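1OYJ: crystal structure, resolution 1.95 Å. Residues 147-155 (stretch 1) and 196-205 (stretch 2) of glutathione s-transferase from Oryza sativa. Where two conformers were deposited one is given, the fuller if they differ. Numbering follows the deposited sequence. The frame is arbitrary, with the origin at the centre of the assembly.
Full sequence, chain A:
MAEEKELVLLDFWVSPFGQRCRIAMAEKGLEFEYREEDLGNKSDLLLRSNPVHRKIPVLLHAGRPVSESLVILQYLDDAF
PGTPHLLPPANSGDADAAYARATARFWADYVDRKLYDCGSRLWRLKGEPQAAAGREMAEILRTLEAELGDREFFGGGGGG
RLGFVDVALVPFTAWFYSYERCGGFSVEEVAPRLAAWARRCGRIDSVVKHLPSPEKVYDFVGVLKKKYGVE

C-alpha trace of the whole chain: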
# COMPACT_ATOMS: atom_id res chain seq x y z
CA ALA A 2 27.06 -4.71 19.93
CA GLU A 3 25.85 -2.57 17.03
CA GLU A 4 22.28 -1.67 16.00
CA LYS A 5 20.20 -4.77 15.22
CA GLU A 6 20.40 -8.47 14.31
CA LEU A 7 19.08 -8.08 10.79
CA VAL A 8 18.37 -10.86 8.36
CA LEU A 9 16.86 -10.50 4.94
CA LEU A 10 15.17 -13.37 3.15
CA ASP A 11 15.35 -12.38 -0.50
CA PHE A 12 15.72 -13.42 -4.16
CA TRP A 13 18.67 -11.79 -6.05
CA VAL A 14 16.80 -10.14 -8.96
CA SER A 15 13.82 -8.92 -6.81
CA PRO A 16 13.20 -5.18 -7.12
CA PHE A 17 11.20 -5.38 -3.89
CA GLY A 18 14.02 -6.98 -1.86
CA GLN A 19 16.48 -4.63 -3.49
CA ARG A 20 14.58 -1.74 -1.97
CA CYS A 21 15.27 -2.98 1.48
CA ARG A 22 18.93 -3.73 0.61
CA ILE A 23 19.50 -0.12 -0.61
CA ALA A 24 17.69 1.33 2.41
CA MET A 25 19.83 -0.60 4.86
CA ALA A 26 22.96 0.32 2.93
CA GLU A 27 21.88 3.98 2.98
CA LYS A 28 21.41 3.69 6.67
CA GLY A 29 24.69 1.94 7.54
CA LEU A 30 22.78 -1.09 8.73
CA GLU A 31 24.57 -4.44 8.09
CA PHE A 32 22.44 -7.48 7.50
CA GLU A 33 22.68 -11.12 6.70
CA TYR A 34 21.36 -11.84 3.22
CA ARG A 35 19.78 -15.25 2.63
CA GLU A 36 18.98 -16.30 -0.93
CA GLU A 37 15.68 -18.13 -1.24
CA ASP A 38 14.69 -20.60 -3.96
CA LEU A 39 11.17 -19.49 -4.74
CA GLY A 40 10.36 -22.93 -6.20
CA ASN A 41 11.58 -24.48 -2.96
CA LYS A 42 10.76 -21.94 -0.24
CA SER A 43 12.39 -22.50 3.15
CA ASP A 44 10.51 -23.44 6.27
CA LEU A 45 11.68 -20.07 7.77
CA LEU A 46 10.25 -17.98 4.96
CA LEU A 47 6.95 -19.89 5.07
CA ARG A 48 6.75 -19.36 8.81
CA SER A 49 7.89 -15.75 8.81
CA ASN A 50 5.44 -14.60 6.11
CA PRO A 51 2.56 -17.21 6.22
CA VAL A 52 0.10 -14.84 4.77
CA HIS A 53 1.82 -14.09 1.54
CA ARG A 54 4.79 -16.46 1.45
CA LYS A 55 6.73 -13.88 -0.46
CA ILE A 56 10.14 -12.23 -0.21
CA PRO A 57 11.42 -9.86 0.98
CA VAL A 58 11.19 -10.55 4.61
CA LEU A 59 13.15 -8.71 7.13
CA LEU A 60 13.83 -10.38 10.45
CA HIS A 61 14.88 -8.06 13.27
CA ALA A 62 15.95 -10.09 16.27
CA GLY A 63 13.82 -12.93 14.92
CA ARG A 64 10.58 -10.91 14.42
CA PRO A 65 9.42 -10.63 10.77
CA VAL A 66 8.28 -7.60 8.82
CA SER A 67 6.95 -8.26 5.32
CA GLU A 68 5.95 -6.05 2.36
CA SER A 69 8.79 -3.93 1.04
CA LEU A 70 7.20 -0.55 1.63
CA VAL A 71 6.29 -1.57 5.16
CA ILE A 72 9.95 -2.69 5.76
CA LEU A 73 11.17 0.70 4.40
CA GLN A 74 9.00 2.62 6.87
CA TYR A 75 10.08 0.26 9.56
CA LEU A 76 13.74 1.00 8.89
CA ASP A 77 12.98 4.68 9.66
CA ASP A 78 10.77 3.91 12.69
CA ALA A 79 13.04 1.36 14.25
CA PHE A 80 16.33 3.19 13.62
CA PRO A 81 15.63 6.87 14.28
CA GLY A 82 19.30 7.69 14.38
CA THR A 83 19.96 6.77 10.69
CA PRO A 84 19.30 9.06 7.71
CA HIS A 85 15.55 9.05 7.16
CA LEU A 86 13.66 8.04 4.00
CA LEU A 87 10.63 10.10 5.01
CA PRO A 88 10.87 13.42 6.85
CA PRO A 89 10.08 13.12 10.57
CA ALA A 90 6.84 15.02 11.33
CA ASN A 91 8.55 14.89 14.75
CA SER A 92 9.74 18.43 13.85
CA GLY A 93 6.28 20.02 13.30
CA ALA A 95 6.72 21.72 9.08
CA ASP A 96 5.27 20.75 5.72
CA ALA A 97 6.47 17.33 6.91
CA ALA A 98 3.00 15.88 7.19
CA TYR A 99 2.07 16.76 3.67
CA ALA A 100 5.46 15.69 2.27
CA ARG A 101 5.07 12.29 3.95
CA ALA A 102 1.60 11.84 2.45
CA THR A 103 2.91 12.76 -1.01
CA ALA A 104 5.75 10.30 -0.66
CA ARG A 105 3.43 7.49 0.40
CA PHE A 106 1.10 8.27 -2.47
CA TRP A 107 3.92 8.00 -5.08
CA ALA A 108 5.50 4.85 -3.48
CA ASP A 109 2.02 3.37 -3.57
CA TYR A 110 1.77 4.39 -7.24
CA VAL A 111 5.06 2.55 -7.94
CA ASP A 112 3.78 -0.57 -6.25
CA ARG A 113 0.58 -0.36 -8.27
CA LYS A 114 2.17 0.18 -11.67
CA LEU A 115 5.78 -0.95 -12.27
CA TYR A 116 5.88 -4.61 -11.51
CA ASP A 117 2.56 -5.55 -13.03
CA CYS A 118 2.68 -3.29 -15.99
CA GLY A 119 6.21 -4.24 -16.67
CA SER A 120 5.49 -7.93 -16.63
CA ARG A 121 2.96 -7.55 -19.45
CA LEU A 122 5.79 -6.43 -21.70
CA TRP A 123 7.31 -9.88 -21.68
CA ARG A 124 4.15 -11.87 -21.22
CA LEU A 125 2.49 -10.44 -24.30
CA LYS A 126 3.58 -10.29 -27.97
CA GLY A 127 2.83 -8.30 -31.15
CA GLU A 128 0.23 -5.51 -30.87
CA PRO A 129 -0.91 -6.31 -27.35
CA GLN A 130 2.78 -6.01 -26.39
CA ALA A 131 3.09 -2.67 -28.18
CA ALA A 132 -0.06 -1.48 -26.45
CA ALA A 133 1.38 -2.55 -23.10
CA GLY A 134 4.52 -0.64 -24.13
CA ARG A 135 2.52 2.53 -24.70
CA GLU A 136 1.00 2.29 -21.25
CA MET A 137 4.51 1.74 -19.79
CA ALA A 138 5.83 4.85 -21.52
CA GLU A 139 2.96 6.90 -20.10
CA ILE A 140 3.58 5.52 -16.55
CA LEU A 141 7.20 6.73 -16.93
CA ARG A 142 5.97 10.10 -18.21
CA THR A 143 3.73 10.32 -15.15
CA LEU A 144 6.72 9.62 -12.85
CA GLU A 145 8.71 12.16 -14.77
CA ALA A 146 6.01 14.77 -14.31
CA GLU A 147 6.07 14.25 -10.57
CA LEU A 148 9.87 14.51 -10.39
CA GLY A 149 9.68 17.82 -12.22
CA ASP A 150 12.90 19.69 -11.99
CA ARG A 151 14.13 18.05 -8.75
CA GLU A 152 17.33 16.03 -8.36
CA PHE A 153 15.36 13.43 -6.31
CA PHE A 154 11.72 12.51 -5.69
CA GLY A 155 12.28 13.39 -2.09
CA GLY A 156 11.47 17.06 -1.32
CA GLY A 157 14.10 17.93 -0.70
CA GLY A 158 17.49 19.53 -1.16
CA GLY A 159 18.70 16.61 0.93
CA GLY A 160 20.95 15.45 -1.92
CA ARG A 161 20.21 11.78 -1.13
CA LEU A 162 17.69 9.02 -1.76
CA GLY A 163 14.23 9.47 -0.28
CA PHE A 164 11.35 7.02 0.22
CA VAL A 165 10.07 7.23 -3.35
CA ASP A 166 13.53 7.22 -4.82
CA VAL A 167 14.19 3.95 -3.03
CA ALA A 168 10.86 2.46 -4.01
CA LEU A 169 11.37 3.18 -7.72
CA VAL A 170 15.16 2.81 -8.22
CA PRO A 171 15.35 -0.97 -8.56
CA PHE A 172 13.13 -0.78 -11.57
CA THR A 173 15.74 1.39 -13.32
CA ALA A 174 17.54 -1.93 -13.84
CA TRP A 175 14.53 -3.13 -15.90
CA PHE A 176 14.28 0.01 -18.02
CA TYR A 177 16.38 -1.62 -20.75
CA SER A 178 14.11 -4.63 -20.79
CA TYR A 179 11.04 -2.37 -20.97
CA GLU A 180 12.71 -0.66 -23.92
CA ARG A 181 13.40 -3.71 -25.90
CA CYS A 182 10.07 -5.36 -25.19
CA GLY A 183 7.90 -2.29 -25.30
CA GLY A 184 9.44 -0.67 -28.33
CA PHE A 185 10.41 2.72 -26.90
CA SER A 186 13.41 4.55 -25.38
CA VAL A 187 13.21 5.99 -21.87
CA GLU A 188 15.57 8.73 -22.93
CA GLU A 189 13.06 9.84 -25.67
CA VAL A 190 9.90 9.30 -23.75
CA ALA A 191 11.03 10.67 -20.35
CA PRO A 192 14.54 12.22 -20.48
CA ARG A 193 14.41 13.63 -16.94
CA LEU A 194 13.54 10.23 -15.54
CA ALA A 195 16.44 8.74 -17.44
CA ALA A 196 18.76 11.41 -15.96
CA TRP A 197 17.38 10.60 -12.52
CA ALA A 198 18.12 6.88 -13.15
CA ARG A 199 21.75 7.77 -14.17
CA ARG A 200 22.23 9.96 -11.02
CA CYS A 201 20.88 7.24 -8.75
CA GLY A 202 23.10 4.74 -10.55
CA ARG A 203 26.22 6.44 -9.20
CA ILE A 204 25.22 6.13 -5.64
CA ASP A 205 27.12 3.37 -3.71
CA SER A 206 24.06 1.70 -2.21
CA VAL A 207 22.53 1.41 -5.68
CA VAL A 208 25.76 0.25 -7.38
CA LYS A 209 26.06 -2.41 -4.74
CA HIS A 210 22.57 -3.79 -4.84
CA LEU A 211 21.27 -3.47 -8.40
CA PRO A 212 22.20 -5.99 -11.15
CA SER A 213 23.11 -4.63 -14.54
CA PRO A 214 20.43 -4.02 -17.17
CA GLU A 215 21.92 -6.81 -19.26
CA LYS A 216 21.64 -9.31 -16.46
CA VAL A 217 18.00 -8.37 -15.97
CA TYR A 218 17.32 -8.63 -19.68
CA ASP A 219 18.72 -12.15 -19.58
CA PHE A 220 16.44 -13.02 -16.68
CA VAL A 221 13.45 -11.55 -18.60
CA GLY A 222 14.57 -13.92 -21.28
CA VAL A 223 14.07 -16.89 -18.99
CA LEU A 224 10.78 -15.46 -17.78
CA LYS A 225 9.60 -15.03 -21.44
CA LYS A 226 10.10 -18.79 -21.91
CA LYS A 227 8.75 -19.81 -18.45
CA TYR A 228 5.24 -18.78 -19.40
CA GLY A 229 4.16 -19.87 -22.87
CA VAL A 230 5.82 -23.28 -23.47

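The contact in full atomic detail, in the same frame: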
# COMPACT_ATOMS: atom_id res chain seq x y z
N GLU A 147 6.00 14.03 -12.00
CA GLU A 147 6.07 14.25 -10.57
C GLU A 147 7.47 14.68 -10.10
O GLU A 147 7.60 15.53 -9.18
CB GLU A 147 5.60 12.97 -9.85
CG GLU A 147 5.85 12.97 -8.36
CD GLU A 147 5.17 14.12 -7.61
OE1 GLU A 147 4.14 14.66 -8.12
OE2 GLU A 147 5.65 14.34 -6.49
N LEU A 148 8.51 14.10 -10.68
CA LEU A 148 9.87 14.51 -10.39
C LEU A 148 10.14 16.00 -10.72
O LEU A 148 10.89 16.70 -10.01
CB LEU A 148 10.87 13.65 -11.16
CG LEU A 148 12.33 13.89 -10.94
CD1 LEU A 148 12.72 13.75 -9.43
CD2 LEU A 148 13.26 13.11 -11.82
N GLY A 149 9.56 16.45 -11.81
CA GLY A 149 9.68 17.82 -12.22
C GLY A 149 11.12 18.15 -12.43
O GLY A 149 11.84 17.44 -13.13
N ASP A 150 11.57 19.19 -11.76
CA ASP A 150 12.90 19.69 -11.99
C ASP A 150 13.80 19.31 -10.82
O ASP A 150 14.91 19.71 -10.77
CB ASP A 150 12.71 21.18 -12.14
CG ASP A 150 13.93 21.89 -12.55
OD1 ASP A 150 14.23 23.00 -12.09
OD2 ASP A 150 14.66 21.36 -13.42
N ARG A 151 13.33 18.44 -9.91
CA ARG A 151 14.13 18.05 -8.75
C ARG A 151 15.21 17.00 -9.09
O ARG A 151 15.17 16.34 -10.13
CB ARG A 151 13.22 17.47 -7.67
CG ARG A 151 12.06 18.43 -7.35
CD ARG A 151 11.07 17.91 -6.30
NE ARG A 151 10.55 16.57 -6.52
CZ ARG A 151 9.26 16.22 -6.35
NH1 ARG A 151 8.36 17.11 -5.98
NH2 ARG A 151 8.86 14.99 -6.57
N GLU A 152 16.22 16.95 -8.25
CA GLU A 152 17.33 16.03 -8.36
C GLU A 152 16.79 14.64 -7.91
O GLU A 152 17.01 13.63 -8.60
CB GLU A 152 18.42 16.46 -7.43
CG GLU A 152 19.72 15.72 -7.71
CD GLU A 152 20.90 16.05 -6.78
OE1 GLU A 152 20.75 16.76 -5.75
OE2 GLU A 152 22.00 15.53 -7.07
N PHE A 153 15.99 14.66 -6.85
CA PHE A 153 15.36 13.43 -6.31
C PHE A 153 13.85 13.60 -6.06
O PHE A 153 13.39 14.73 -5.84
CB PHE A 153 16.00 13.03 -4.96
CG PHE A 153 17.48 12.60 -5.09
CD1 PHE A 153 17.86 11.32 -5.60
CD2 PHE A 153 18.47 13.49 -4.71
CE1 PHE A 153 19.20 11.03 -5.70
CE2 PHE A 153 19.77 13.19 -4.83
CZ PHE A 153 20.15 11.97 -5.30
N PHE A 154 13.12 12.46 -6.02
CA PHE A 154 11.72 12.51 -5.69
C PHE A 154 11.54 13.07 -4.34
O PHE A 154 10.62 13.79 -4.15
CB PHE A 154 10.99 11.14 -5.82
CG PHE A 154 10.79 10.73 -7.25
CD1 PHE A 154 9.65 11.06 -7.95
CD2 PHE A 154 11.76 10.04 -7.88
CE1 PHE A 154 9.48 10.79 -9.26
CE2 PHE A 154 11.62 9.68 -9.20
CZ PHE A 154 10.41 10.08 -9.93
N GLY A 155 12.37 12.72 -3.39
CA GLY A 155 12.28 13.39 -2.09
C GLY A 155 12.31 14.93 -2.19
O GLY A 155 13.00 15.54 -3.09
N ALA A 196 17.70 10.68 -16.61
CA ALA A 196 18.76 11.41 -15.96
C ALA A 196 18.73 11.07 -14.48
O ALA A 196 19.79 10.83 -13.90
CB ALA A 196 18.55 12.94 -16.14
N TRP A 197 17.52 11.02 -13.92
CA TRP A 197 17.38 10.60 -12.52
C TRP A 197 17.94 9.15 -12.33
O TRP A 197 18.71 8.90 -11.36
CB TRP A 197 15.93 10.69 -12.02
CG TRP A 197 15.66 10.03 -10.73
CD1 TRP A 197 15.77 10.55 -9.48
CD2 TRP A 197 15.21 8.71 -10.56
NE1 TRP A 197 15.45 9.60 -8.56
CE2 TRP A 197 15.05 8.48 -9.21
CE3 TRP A 197 14.83 7.73 -11.46
CZ2 TRP A 197 14.65 7.27 -8.70
CZ3 TRP A 197 14.37 6.58 -10.99
CH2 TRP A 197 14.27 6.33 -9.60
N ALA A 198 17.62 8.27 -13.26
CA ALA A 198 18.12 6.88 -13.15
C ALA A 198 19.67 6.88 -13.21
O ALA A 198 20.35 6.22 -12.43
CB ALA A 198 17.50 5.98 -14.22
N ARG A 199 20.27 7.74 -14.06
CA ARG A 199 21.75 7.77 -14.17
C ARG A 199 22.38 8.31 -12.86
O ARG A 199 23.37 7.79 -12.34
CB ARG A 199 22.22 8.62 -15.36
CG ARG A 199 22.03 7.98 -16.68
CD ARG A 199 22.63 8.73 -17.83
NE ARG A 199 22.22 10.13 -17.94
CZ ARG A 199 21.18 10.56 -18.64
NH1 ARG A 199 20.39 9.71 -19.24
NH2 ARG A 199 20.93 11.83 -18.73
N ARG A 200 21.77 9.35 -12.30
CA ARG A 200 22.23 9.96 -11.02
C ARG A 200 22.18 8.90 -9.88
O ARG A 200 23.13 8.62 -9.21
CB ARG A 200 21.26 11.12 -10.71
CG ARG A 200 21.32 11.91 -9.37
CD ARG A 200 20.40 13.26 -9.45
NE ARG A 200 20.31 13.78 -10.80
CZ ARG A 200 19.22 13.93 -11.56
NH1 ARG A 200 17.98 13.80 -11.12
NH2 ARG A 200 19.39 14.36 -12.82
N CYS A 201 21.02 8.27 -9.74
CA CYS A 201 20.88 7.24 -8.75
C CYS A 201 21.94 6.12 -8.96
O CYS A 201 22.46 5.57 -7.98
CB CYS A 201 19.46 6.68 -8.73
SG CYS A 201 18.23 7.89 -8.10
N GLY A 202 22.24 5.85 -10.21
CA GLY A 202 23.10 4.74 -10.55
C GLY A 202 24.55 4.92 -10.11
O GLY A 202 25.35 4.01 -10.23
N ARG A 203 24.89 6.13 -9.67
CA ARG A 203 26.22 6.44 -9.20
C ARG A 203 26.35 6.34 -7.69
O ARG A 203 27.44 6.42 -7.07
CB ARG A 203 26.59 7.89 -9.70
CG ARG A 203 26.71 8.05 -11.29
CD ARG A 203 26.47 9.51 -11.90
NE ARG A 203 26.53 9.59 -13.37
CZ ARG A 203 25.70 10.32 -14.16
NH1 ARG A 203 24.76 11.06 -13.64
NH2 ARG A 203 25.83 10.33 -15.49
N ILE A 204 25.24 6.16 -7.07
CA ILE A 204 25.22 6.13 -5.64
C ILE A 204 25.62 4.72 -5.16
O ILE A 204 25.14 3.71 -5.70
CB ILE A 204 23.84 6.56 -5.19
CG1 ILE A 204 23.64 8.05 -5.50
CG2 ILE A 204 23.71 6.35 -3.72
CD1 ILE A 204 22.18 8.51 -5.13
N ASP A 205 26.51 4.65 -4.16
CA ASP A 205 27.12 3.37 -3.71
C ASP A 205 26.08 2.30 -3.32
O ASP A 205 26.23 1.14 -3.68
CB ASP A 205 28.06 3.55 -2.53
CG ASP A 205 29.37 4.29 -2.89
OD1 ASP A 205 30.04 4.66 -1.94
OD2 ASP A 205 29.79 4.59 -4.04

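The one hydrogen bond that crosses between the stretches runs from a side chain to the backbone. Arg200 NH1 donates to Glu152 O at 2.7 Å with an N-H...acceptor angle of 157°, and the oxygen lies at the edge of the guanidinium, near its plane, where the N-H bonds point. The carbonyl belongs to a segment without regular secondary structure, and Arg200 comes from the helix of stretch 2.

The carboxylate of Glu152 plays a different part. Its OE2 stands 4.5 Å from Arg200 NE, beyond salt-bridge range and well out of the guanidinium plane, so the attraction is one of charge alone. Glu152 CG and Arg200 CD come within 3.1 Å, a tight approach for two carbons.

Stretch 1 holds its shape partly through its own polar contacts. Its helix ends at Leu148; Gly149, with phi 59° and psi -125°, leaves helical geometry as the second residue of a type II' turn from Leu148 to Arg151, closed by Arg151 N to Leu148 O at 3.0 Å. The side chain of Arg151 reaches back to Glu147 in a salt bridge, NH2 to OE2 at 3.3 Å with an angle of 170°, while its NE makes a weak hydrogen bond to Phe153 O at 3.5 Å.

Against this loop lies the helix of stretch 2. The nearest CA atoms across the stretches are Glu152 CA and Trp197 CA, 6.8 Å apart. Within the helix, Cys201 N bonds to Trp197 O at 2.9 Å. Trp197 and Arg200, three residues apart, both direct CA-to-CB toward stretch 1, as helical periodicity allows.

Trp197 has the largest area covered by the other stretch, 83 Å². Phe154 turns its edge to the indole face: its ring centroid is 5.0 Å from that of the five-membered ring, the planes meet at 83°, and Phe154 CE2 approaches Trp197 CE2 to 3.6 Å. This arrangement sets ring hydrogens against the indole pi cloud. Glu152 O lies at the indole edge, 3.4 Å from Trp197 CD1, so the same carbonyl touches both Trp197 and Arg200. Leu148 CD2 packs on Trp197 CB at 3.6 Å.

Farther along, Phe153 points sideways from its CA, but its ring end comes nearer stretch 2. Cys201 SG sits at the ring edge, 4.1 Å from Phe153 CE1, and Ile204 CD1 is 3.9 Å from that same carbon. A type I turn from Cys201 to Ile204 carries the chain between these two apolar contacts. In all, 358 Å² is buried.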